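Local coordinates for protein L-glyceraldehyde 3-phosphate reductase (Clostridium beijerinckii, PDB 6HG6) that binds NADPH in a TIM barrel and, as an aldo-keto reductase of the shaker beta-subunit family, probably reduces aldehydes such as furfural, at residues 201-205 and 206-210; 285-289 and 290-294; 127-130 and 131-134. All coordinates share one frame; numbering follows the deposited sequence. Where two conformers were deposited one is given.

Contact 1 of 3, residues 201-205 and 206-210; sequences RTIEN and NGLKR. With EDO (1,2-ethanediol), chain H.
Thr202 meets Asn206 twice, once through its backbone and once through its methyl group. Its carbonyl O accepts from Asn206 N at 2.9 Å and also takes the N-H of Asn205. Thr202 CG2 lies 3.5 Å from Asn206 ND2, while the threonine hydroxyl turns back to Asp200. Ile203 O, 3.0 Å from Lys209 N, receives a fairly straight bond (161°) from that amide, and a water that donates to the same oxygen accepts from Arg210 N. With CG1 set between the backbone N and the carbonyl carbon (chi1 69°), Ile203 CG1 and CD1 lie across Lys209 CB, both at about 4.1 Å, and the isoleucine CB packs 4.1 Å from Leu208 CB.

Residues 206-208 form an Asx turn at the start of helix 208-214, one of the elements packed outside the eight-stranded barrel: Asn206 OD1 accepts from Leu208 N at 3.0 Å, the donor standing above the plane of the amide carbonyl, and Gly207 is the N-cap. Leu208 itself reaches inward to Asn192 and Asn194 of barrel strand 189-195.

The Glu204 side chain starts away from 206-210 and presents OE1 to Arg201 NH2 at 3.1 Å, a salt bridge lying in the guanidinium plane and using the syn lone pair of the acid. Its OE2 is bound by Tyr196 and stops 4.2 Å short of Lys209 NZ, whose stronger partner is Asp289. Glu204 O accepts from O2 of a 1,2-ethanediol, probably from the crystallisation liquor, to which Gly207 N also donates weakly.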
ATOM      1  N   ARG A 201       9.482 -13.000   0.047  1.00 32.41           N
ATOM      2  CA  ARG A 201      10.684 -12.317   0.574  1.00 32.17           C
ATOM      3  C   ARG A 201      11.413 -11.559  -0.526  1.00 31.11           C
ATOM      4  O   ARG A 201      12.617 -11.282  -0.349  1.00 31.56           O
ATOM      5  CB  ARG A 201      11.600 -13.371   1.194  1.00 33.95           C
ATOM      6  CG  ARG A 201      10.918 -14.219   2.255  1.00 34.84           C
ATOM      7  CD  ARG A 201      10.199 -13.417   3.336  1.00 33.72           C
ATOM      8  NE  ARG A 201       9.794 -14.308   4.423  1.00 34.66           N
ATOM      9  CZ  ARG A 201      10.519 -14.632   5.497  1.00 36.05           C
ATOM     10  NH1 ARG A 201      10.017 -15.480   6.373  1.00 37.23           N
ATOM     11  NH2 ARG A 201      11.729 -14.140   5.705  1.00 36.17           N
ATOM     12  N   THR A 202      10.762 -11.288  -1.658  1.00 30.11           N
ATOM     13  CA  THR A 202      11.409 -10.628  -2.810  1.00 29.72           C
ATOM     14  C   THR A 202      12.229  -9.412  -2.363  1.00 29.09           C
ATOM     15  O   THR A 202      13.410  -9.335  -2.768  1.00 30.34           O
ATOM     16  CB  THR A 202      10.403 -10.224  -3.896  1.00 28.89           C
ATOM     17  OG1 THR A 202       9.813 -11.436  -4.340  1.00 30.18           O
ATOM     18  CG2 THR A 202      11.053  -9.514  -5.073  1.00 28.87           C
ATOM     19  N   ILE A 203      11.678  -8.533  -1.537  1.00 27.67           N
ATOM     20  CA  ILE A 203      12.378  -7.256  -1.177  1.00 27.19           C
ATOM     21  C   ILE A 203      13.581  -7.540  -0.255  1.00 28.21           C
ATOM     22  O   ILE A 203      14.409  -6.628  -0.086  1.00 27.88           O
ATOM     23  CB  ILE A 203      11.419  -6.192  -0.586  1.00 25.78           C
ATOM     24  CG1 ILE A 203      10.879  -6.568   0.795  1.00 26.51           C
ATOM     25  CG2 ILE A 203      10.288  -5.853  -1.547  1.00 25.32           C
ATOM     26  CD1 ILE A 203      10.195  -5.407   1.486  1.00 25.55           C
ATOM     27  N   GLU A 204      13.676  -8.733   0.332  1.00 29.04           N
ATOM     28  CA  GLU A 204      14.830  -9.124   1.187  1.00 30.89           C
ATOM     29  C   GLU A 204      15.972  -9.589   0.269  1.00 32.30           C
ATOM     30  O   GLU A 204      17.121  -9.639   0.745  1.00 33.42           O
ATOM     31  CB  GLU A 204      14.428 -10.233   2.168  1.00 32.18           C
ATOM     32  CG  GLU A 204      13.390  -9.838   3.211  1.00 31.45           C
ATOM     33  CD  GLU A 204      12.938 -10.941   4.171  1.00 33.09           C
ATOM     34  OE1 GLU A 204      13.396 -12.105   4.023  1.00 35.27           O
ATOM     35  OE2 GLU A 204      12.139 -10.657   5.087  1.00 32.48           O
ATOM     36  N   ASN A 205      15.669  -9.969  -0.978  1.00 32.28           N
ATOM     37  CA  ASN A 205      16.615 -10.629  -1.920  1.00 34.32           C
ATOM     38  C   ASN A 205      16.941  -9.798  -3.171  1.00 33.23           C
ATOM     39  O   ASN A 205      17.966 -10.107  -3.821  1.00 34.24           O
ATOM     40  CB  ASN A 205      16.043 -11.980  -2.358  1.00 36.03           C
ATOM     41  CG  ASN A 205      15.780 -12.886  -1.173  1.00 37.69           C
ATOM     42  OD1 ASN A 205      16.583 -12.949  -0.264  1.00 39.63           O
ATOM     43  ND2 ASN A 205      14.661 -13.584  -1.165  1.00 38.51           N
ATOM     44  N   ASN A 206      16.147  -8.791  -3.512  1.00 31.42           N
ATOM     45  CA  ASN A 206      16.397  -7.968  -4.728  1.00 30.81           C
ATOM     46  C   ASN A 206      16.989  -6.600  -4.343  1.00 30.21           C
ATOM     47  O   ASN A 206      17.016  -5.725  -5.184  1.00 29.12           O
ATOM     48  CB  ASN A 206      15.121  -7.793  -5.552  1.00 29.67           C
ATOM     49  CG  ASN A 206      14.118  -6.884  -4.893  1.00 27.84           C
ATOM     50  OD1 ASN A 206      14.352  -6.412  -3.782  1.00 27.74           O
ATOM     51  ND2 ASN A 206      13.013  -6.617  -5.579  1.00 26.84           N
ATOM     52  N   GLY A 207      17.390  -6.427  -3.085  1.00 30.90           N
ATOM     53  CA  GLY A 207      18.050  -5.213  -2.584  1.00 30.59           C
ATOM     54  C   GLY A 207      17.112  -4.094  -2.190  1.00 28.86           C
ATOM     55  O   GLY A 207      17.630  -3.133  -1.617  1.00 28.39           O
ATOM     56  N   LEU A 208      15.802  -4.211  -2.404  1.00 27.36           N
ATOM     57  CA  LEU A 208      14.880  -3.072  -2.176  1.00 25.73           C
ATOM     58  C   LEU A 208      14.830  -2.717  -0.695  1.00 25.91           C
ATOM     59  O   LEU A 208      14.950  -1.493  -0.362  1.00 24.87           O
ATOM     60  CB  LEU A 208      13.501  -3.353  -2.778  1.00 24.92           C
ATOM     61  CG  LEU A 208      12.494  -2.196  -2.753  1.00 23.54           C
ATOM     62  CD1 LEU A 208      11.924  -2.027  -1.352  1.00 23.50           C
ATOM     63  CD2 LEU A 208      13.112  -0.879  -3.257  1.00 22.93           C
ATOM     64  N   LYS A 209      14.627  -3.686   0.179  1.00 26.72           N
ATOM     65  CA  LYS A 209      14.466  -3.357   1.616  1.00 27.50           C
ATOM     66  C   LYS A 209      15.722  -2.662   2.155  1.00 28.77           C
ATOM     67  O   LYS A 209      15.558  -1.605   2.820  1.00 28.50           O
ATOM     68  CB  LYS A 209      14.101  -4.600   2.404  1.00 28.31           C
ATOM     69  CG  LYS A 209      13.529  -4.350   3.787  1.00 28.54           C
ATOM     70  CD  LYS A 209      13.158  -5.673   4.447  1.00 29.66           C
ATOM     71  CE  LYS A 209      12.687  -5.503   5.874  1.00 29.77           C
ATOM     72  NZ  LYS A 209      12.630  -6.762   6.640  1.00 31.68           N
ATOM     73  N   ARG A 210      16.900  -3.160   1.812  1.00 30.22           N
ATOM     74  CA  ARG A 210      18.182  -2.569   2.251  1.00 32.44           C
ATOM     75  C   ARG A 210      18.419  -1.210   1.566  1.00 30.55           C
ATOM     76  O   ARG A 210      18.886  -0.317   2.262  1.00 30.73           O
ATOM     77  CB  ARG A 210      19.322  -3.547   1.981  1.00 36.49           C
ATOM     78  CG  ARG A 210      20.717  -2.996   2.251  1.00 40.55           C
ATOM     79  CD  ARG A 210      21.703  -4.127   2.015  1.00 45.55           C
ATOM     80  NE  ARG A 210      23.092  -3.750   1.725  1.00 50.71           N
ATOM     81  CZ  ARG A 210      24.185  -4.027   2.460  1.00 54.73           C
ATOM     82  NH1 ARG A 210      24.125  -4.689   3.611  1.00 57.14           N
ATOM     83  NH2 ARG A 210      25.369  -3.638   2.017  1.00 57.61           N
TER
HETATM   84  C1  EDO H 407      20.550  -6.828  -0.214  1.00 47.96           C
HETATM   85  O1  EDO H 407      21.284  -5.772  -0.829  1.00 50.76           O
HETATM   86  C2  EDO H 407      20.017  -7.802  -1.204  1.00 46.29           C
HETATM   87  O2  EDO H 407      18.660  -8.136  -0.974  1.00 38.72           O
HETATM   88  O   HOH W   1      17.060  -5.958   0.655  1.00 23.72           O

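Contact 2 of 3, residues 285-289 and 290-294; sequences WVLKD and SEVTS
Val292 CG1 is anti to its backbone N (chi1 175°), and Val286 CG1 is likewise anti to its own (chi1 160°), which brings the two methyl groups to 4.1 Å with the side chains crossing at about a right angle. The same Val292 methyl sits 3.3 Å from Val286 O, and CB and CG2 of the valine also lie against that oxygen, so an apolar side chain covers the last carbonyl of helix 278-286. Leu287 CD2 rests 3.9 Å from Ser294 C, where the chain enters barrel strand 294-297.

Between these ends the backbone reverses in a type I beta turn from Asp289 to Val292. It is closed by Val292 N donating to Asp289 O at 3.0 Å. Glu291, bent at chi2 (-91°), folds back over the turn until OE1 lies 3.4 Å from Asp289 CB. A water lies within hydrogen-bonding distance of Leu287 O and Val292 O and bridges the loop.

Lys288 points away from the turn, yet its chain curls past the Trp285 ring, with CE over one face toward the rim, and NZ forms a salt bridge with Asp289 OD2 at 2.9 Å, on the syn side but tilted well out of the carboxylate plane. That oxygen is shared with Lys209 of helix 208-214. Two ammonium groups on one carboxylate oxygen would be expected to hold Asp289 in its anionic form and to offset the nearby negative charge of Glu291, whose OE2 lies 4.7 Å from Asp289 OD2.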
ATOM      1  N   TRP A 285       4.269  -9.152  11.373  1.00 29.36           N
ATOM      2  CA  TRP A 285       5.594  -9.582  10.884  1.00 29.40           C
ATOM      3  C   TRP A 285       6.113  -8.600   9.827  1.00 28.16           C
ATOM      4  O   TRP A 285       7.302  -8.234   9.847  1.00 28.53           O
ATOM      5  CB  TRP A 285       5.496 -11.034  10.396  1.00 30.15           C
ATOM      6  CG  TRP A 285       6.799 -11.566   9.911  1.00 30.60           C
ATOM      7  CD1 TRP A 285       7.684 -12.300  10.634  1.00 31.70           C
ATOM      8  CD2 TRP A 285       7.373 -11.416   8.603  1.00 29.63           C
ATOM      9  NE1 TRP A 285       8.764 -12.607   9.861  1.00 32.02           N
ATOM     10  CE2 TRP A 285       8.611 -12.094   8.625  1.00 30.86           C
ATOM     11  CE3 TRP A 285       6.965 -10.809   7.423  1.00 28.37           C
ATOM     12  CZ2 TRP A 285       9.463 -12.135   7.526  1.00 30.91           C
ATOM     13  CZ3 TRP A 285       7.806 -10.864   6.331  1.00 28.24           C
ATOM     14  CH2 TRP A 285       9.019 -11.540   6.380  1.00 29.31           C
ATOM     15  N   VAL A 286       5.279  -8.192   8.892  1.00 27.43           N
ATOM     16  CA  VAL A 286       5.713  -7.256   7.836  1.00 26.80           C
ATOM     17  C   VAL A 286       6.245  -5.950   8.457  1.00 25.66           C
ATOM     18  O   VAL A 286       7.122  -5.327   7.831  1.00 25.45           O
ATOM     19  CB  VAL A 286       4.548  -7.032   6.857  1.00 26.20           C
ATOM     20  CG1 VAL A 286       4.721  -5.804   6.074  1.00 26.43           C
ATOM     21  CG2 VAL A 286       4.385  -8.245   5.964  1.00 26.98           C
ATOM     22  N   LEU A 287       5.717  -5.541   9.596  1.00 25.90           N
ATOM     23  CA  LEU A 287       6.091  -4.278  10.304  1.00 26.48           C
ATOM     24  C   LEU A 287       7.235  -4.474  11.305  1.00 27.73           C
ATOM     25  O   LEU A 287       7.563  -3.516  12.021  1.00 28.22           O
ATOM     26  CB  LEU A 287       4.868  -3.747  11.060  1.00 26.38           C
ATOM     27  CG  LEU A 287       3.773  -3.136  10.179  1.00 25.72           C
ATOM     28  CD1 LEU A 287       2.547  -2.868  11.022  1.00 26.32           C
ATOM     29  CD2 LEU A 287       4.220  -1.874   9.464  1.00 25.04           C
ATOM     30  N   LYS A 288       7.800  -5.657  11.429  1.00 29.07           N
ATOM     31  CA  LYS A 288       8.742  -5.900  12.551  1.00 30.61           C
ATOM     32  C   LYS A 288       9.974  -4.992  12.455  1.00 30.55           C
ATOM     33  O   LYS A 288      10.554  -4.691  13.515  1.00 32.36           O
ATOM     34  CB  LYS A 288       9.112  -7.381  12.625  1.00 31.87           C
ATOM     35  CG  LYS A 288      10.025  -7.936  11.548  1.00 32.05           C
ATOM     36  CD  LYS A 288      10.076  -9.447  11.663  1.00 33.66           C
ATOM     37  CE  LYS A 288      11.198 -10.123  10.912  1.00 34.54           C
ATOM     38  NZ  LYS A 288      11.565  -9.492   9.651  1.00 33.93           N
ATOM     39  N   ASP A 289      10.462  -4.762  11.257  1.00 30.01           N
ATOM     40  CA  ASP A 289      11.678  -3.955  10.976  1.00 30.80           C
ATOM     41  C   ASP A 289      11.287  -2.494  10.721  1.00 29.64           C
ATOM     42  O   ASP A 289      10.359  -2.222   9.958  1.00 28.72           O
ATOM     43  CB  ASP A 289      12.473  -4.555   9.818  1.00 31.34           C
ATOM     44  CG  ASP A 289      12.931  -5.981  10.091  1.00 32.97           C
ATOM     45  OD1 ASP A 289      13.443  -6.267  11.216  1.00 34.34           O
ATOM     46  OD2 ASP A 289      12.710  -6.823   9.216  1.00 34.27           O
ATOM     47  N   SER A 290      12.029  -1.566  11.309  1.00 30.91           N
ATOM     48  CA  SER A 290      11.707  -0.111  11.220  1.00 30.58           C
ATOM     49  C   SER A 290      11.688   0.382   9.782  1.00 29.22           C
ATOM     50  O   SER A 290      10.953   1.387   9.526  1.00 28.93           O
ATOM     51  CB  SER A 290      12.700   0.696  12.062  1.00 32.18           C
ATOM     52  OG  SER A 290      14.008   0.546  11.536  1.00 34.02           O
ATOM     53  N   GLU A 291      12.441  -0.221   8.856  1.00 29.08           N
ATOM     54  CA  GLU A 291      12.494   0.302   7.471  1.00 28.64           C
ATOM     55  C   GLU A 291      11.164   0.042   6.754  1.00 27.17           C
ATOM     56  O   GLU A 291      10.918   0.655   5.719  1.00 26.18           O
ATOM     57  CB  GLU A 291      13.666  -0.225   6.653  1.00 30.60           C
ATOM     58  CG  GLU A 291      13.730  -1.738   6.522  1.00 31.68           C
ATOM     59  CD  GLU A 291      14.534  -2.446   7.592  1.00 33.78           C
ATOM     60  OE1 GLU A 291      14.497  -2.034   8.820  1.00 33.81           O
ATOM     61  OE2 GLU A 291      15.224  -3.430   7.190  1.00 35.39           O
ATOM     62  N   VAL A 292      10.286  -0.798   7.288  1.00 26.62           N
ATOM     63  CA  VAL A 292       8.938  -0.953   6.671  1.00 24.85           C
ATOM     64  C   VAL A 292       8.039   0.056   7.378  1.00 23.58           C
ATOM     65  O   VAL A 292       7.852  -0.039   8.589  1.00 23.38           O
ATOM     66  CB  VAL A 292       8.400  -2.388   6.747  1.00 25.88           C
ATOM     67  CG1 VAL A 292       6.978  -2.440   6.210  1.00 25.35           C
ATOM     68  CG2 VAL A 292       9.317  -3.306   5.954  1.00 26.89           C
ATOM     69  N   THR A 293       7.575   1.034   6.647  1.00 22.18           N
ATOM     70  CA  THR A 293       6.818   2.166   7.239  1.00 21.95           C
ATOM     71  C   THR A 293       5.385   1.753   7.590  1.00 21.27           C
ATOM     72  O   THR A 293       4.909   2.022   8.694  1.00 21.40           O
ATOM     73  CB  THR A 293       6.768   3.326   6.256  1.00 20.45           C
ATOM     74  OG1 THR A 293       8.076   3.560   5.727  1.00 19.93           O
ATOM     75  CG2 THR A 293       6.182   4.563   6.910  1.00 20.91           C
ATOM     76  N   SER A 294       4.746   1.036   6.693  1.00 21.29           N
ATOM     77  CA  SER A 294       3.301   0.743   6.773  1.00 20.69           C
ATOM     78  C   SER A 294       2.992  -0.552   6.048  1.00 21.26           C
ATOM     79  O   SER A 294       3.748  -0.976   5.156  1.00 20.34           O
ATOM     80  CB  SER A 294       2.524   1.872   6.105  1.00 19.89           C
ATOM     81  OG  SER A 294       1.128   1.765   6.298  1.00 19.65           O
TER
HETATM   82  O   HOH W   2       7.718  -0.885  11.269  1.00 28.73           O

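Contact 3 of 3, residues 127-130 and 131-134; sequences MGLE and YVDI. With EDO (1,2-ethanediol), chain G.
A Schellman motif ends helix 113-127, and the short loop after it leads into strand 132-137 of the TIM barrel. Gly128, with positive phi, is its C-prime residue: its N-H returns to Lys125 O and that of Leu129 to Leu124 O. The chain then turns back so that apolar groups from both sides of the loop meet. Met127, bent at chi3 (-83°), brings CE to 3.7 Å from Val132 CG1, the two side chains crossing at about a right angle. Leu129 CD1 approaches the same methyl at 4.2 Å, and Leu129 CB lies 3.6 Å from Tyr131 O, an oxygen bound by Arg89.

Val132 can serve both because CG1 is anti to its own carbonyl carbon (chi1 -69°). Thr96 of strand 93-98 touches Met127 and Val132, and Ile94 of that strand touches Leu129, which places the cluster against the neighbouring barrel strand. Glu130 N donates weakly, at 3.3 Å, to O1 of a 1,2-ethanediol that also rests on Leu129 CD2. The side-chain contacts across the loop are apolar, made by Met127 CE, Leu129 CD1 and Val132 CG1, so they should be little directional, while the polar carbonyl of Tyr131 is taken up by Arg89.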
ATOM      1  N   MET A 127     -11.240  11.372  -9.227  1.00 17.08           N
ATOM      2  CA  MET A 127     -11.296  11.512  -7.744  1.00 17.40           C
ATOM      3  C   MET A 127     -11.795  12.900  -7.327  1.00 17.58           C
ATOM      4  O   MET A 127     -12.114  13.079  -6.132  1.00 17.63           O
ATOM      5  CB  MET A 127      -9.949  11.220  -7.103  1.00 17.75           C
ATOM      6  CG  MET A 127      -9.596   9.741  -7.248  1.00 18.92           C
ATOM      7  SD  MET A 127      -8.206   9.272  -6.212  1.00 20.57           S
ATOM      8  CE  MET A 127      -6.826   9.773  -7.239  1.00 19.11           C
ATOM      9  N   GLY A 128     -11.898  13.851  -8.255  1.00 17.41           N
ATOM     10  CA  GLY A 128     -12.326  15.218  -7.938  1.00 17.42           C
ATOM     11  C   GLY A 128     -11.303  15.940  -7.070  1.00 17.10           C
ATOM     12  O   GLY A 128     -11.725  16.727  -6.224  1.00 17.71           O
ATOM     13  N   LEU A 129     -10.009  15.684  -7.261  1.00 16.69           N
ATOM     14  CA  LEU A 129      -8.939  16.267  -6.418  1.00 16.82           C
ATOM     15  C   LEU A 129      -8.128  17.279  -7.227  1.00 17.27           C
ATOM     16  O   LEU A 129      -8.019  17.149  -8.483  1.00 16.46           O
ATOM     17  CB  LEU A 129      -7.969  15.180  -5.931  1.00 16.58           C
ATOM     18  CG  LEU A 129      -8.509  14.170  -4.916  1.00 17.80           C
ATOM     19  CD1 LEU A 129      -7.515  13.047  -4.685  1.00 17.62           C
ATOM     20  CD2 LEU A 129      -8.916  14.863  -3.641  1.00 18.09           C
ATOM     21  N   GLU A 130      -7.548  18.223  -6.508  0.50 17.93           N
ATOM     22  CA  GLU A 130      -6.578  19.196  -7.059  0.50 19.31           C
ATOM     23  C   GLU A 130      -5.209  18.516  -7.154  0.50 17.38           C
ATOM     24  O   GLU A 130      -4.450  18.808  -8.078  0.50 16.63           O
ATOM     25  CB  GLU A 130      -6.539  20.434  -6.166  0.50 22.47           C
ATOM     26  CG  GLU A 130      -5.962  21.644  -6.858  0.50 26.73           C
ATOM     27  CD  GLU A 130      -6.772  22.207  -8.013  0.50 30.35           C
ATOM     28  OE1 GLU A 130      -8.030  22.031  -8.001  0.50 32.85           O
ATOM     29  OE2 GLU A 130      -6.132  22.795  -8.948  0.50 33.40           O
ATOM     30  N   TYR A 131      -4.912  17.617  -6.221  1.00 16.07           N
ATOM     31  CA  TYR A 131      -3.643  16.892  -6.190  1.00 15.34           C
ATOM     32  C   TYR A 131      -3.815  15.631  -5.393  1.00 14.75           C
ATOM     33  O   TYR A 131      -4.692  15.560  -4.568  1.00 14.28           O
ATOM     34  CB  TYR A 131      -2.514  17.727  -5.592  1.00 15.26           C
ATOM     35  CG  TYR A 131      -2.777  18.242  -4.212  1.00 15.75           C
ATOM     36  CD1 TYR A 131      -2.502  17.500  -3.087  1.00 16.37           C
ATOM     37  CD2 TYR A 131      -3.286  19.521  -4.027  1.00 16.88           C
ATOM     38  CE1 TYR A 131      -2.752  17.990  -1.826  1.00 16.30           C
ATOM     39  CE2 TYR A 131      -3.547  20.013  -2.758  1.00 17.64           C
ATOM     40  CZ  TYR A 131      -3.294  19.236  -1.647  1.00 17.70           C
ATOM     41  OH  TYR A 131      -3.515  19.734  -0.389  1.00 18.91           O
ATOM     42  N   VAL A 132      -2.961  14.682  -5.680  1.00 14.63           N
ATOM     43  CA  VAL A 132      -2.796  13.503  -4.813  1.00 14.98           C
ATOM     44  C   VAL A 132      -1.601  13.776  -3.877  1.00 14.97           C
ATOM     45  O   VAL A 132      -0.691  14.584  -4.198  1.00 15.70           O
ATOM     46  CB  VAL A 132      -2.589  12.204  -5.597  1.00 14.87           C
ATOM     47  CG1 VAL A 132      -3.863  11.817  -6.325  1.00 17.09           C
ATOM     48  CG2 VAL A 132      -1.371  12.256  -6.522  1.00 14.75           C
ATOM     49  N   ASP A 133      -1.579  13.120  -2.746  1.00 15.00           N
ATOM     50  CA  ASP A 133      -0.448  13.302  -1.796  1.00 15.12           C
ATOM     51  C   ASP A 133       0.776  12.598  -2.343  1.00 15.21           C
ATOM     52  O   ASP A 133       1.869  13.162  -2.190  1.00 14.91           O
ATOM     53  CB  ASP A 133      -0.843  12.810  -0.409  1.00 15.69           C
ATOM     54  CG  ASP A 133      -2.020  13.637   0.085  1.00 16.90           C
ATOM     55  OD1 ASP A 133      -1.797  14.750   0.583  1.00 17.38           O
ATOM     56  OD2 ASP A 133      -3.169  13.175  -0.106  1.00 16.73           O
ATOM     57  N   ILE A 134       0.586  11.389  -2.889  1.00 14.81           N
ATOM     58  CA  ILE A 134       1.685  10.565  -3.428  1.00 14.89           C
ATOM     59  C   ILE A 134       1.278  10.139  -4.815  1.00 14.53           C
ATOM     60  O   ILE A 134       0.219   9.509  -4.978  1.00 15.30           O
ATOM     61  CB  ILE A 134       2.039   9.366  -2.521  1.00 15.85           C
ATOM     62  CG1 ILE A 134       2.277   9.799  -1.071  1.00 17.39           C
ATOM     63  CG2 ILE A 134       3.241   8.668  -3.131  1.00 16.37           C
ATOM     64  CD1 ILE A 134       2.279   8.623  -0.087  1.00 19.28           C
TER
HETATM   65  C1  EDO G 406     -10.306  18.826  -3.015  1.00 49.35           C
HETATM   66  O1  EDO G 406      -9.014  18.842  -3.610  1.00 50.20           O
HETATM   67  C2  EDO G 406     -10.493  17.741  -2.026  1.00 50.25           C
HETATM   68  O2  EDO G 406     -11.805  17.186  -2.011  1.00 56.66           O

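Going from the N terminus, contact 3 comes first and closes the loop from helix 113-127 into the fourth barrel strand, 132-137. Contact 1 closes the turn from helix 202-205 into helix 208-214, after strand 189-195, and contact 2 closes the loop from helix 278-286 into the eighth strand, 294-297. The three are in series, so none nests in or crosses another. Contacts 1 and 2 touch in space: Lys209 NZ lies 2.6 Å from Asp289 OD2 in a salt bridge, and Arg201 CZ packs 3.4 Å from Trp285 CZ2, joining the 201-210 segment to the loop before the last strand. Contact 3 lies across the chain's centre, about 30 Å from contact 1 between centres.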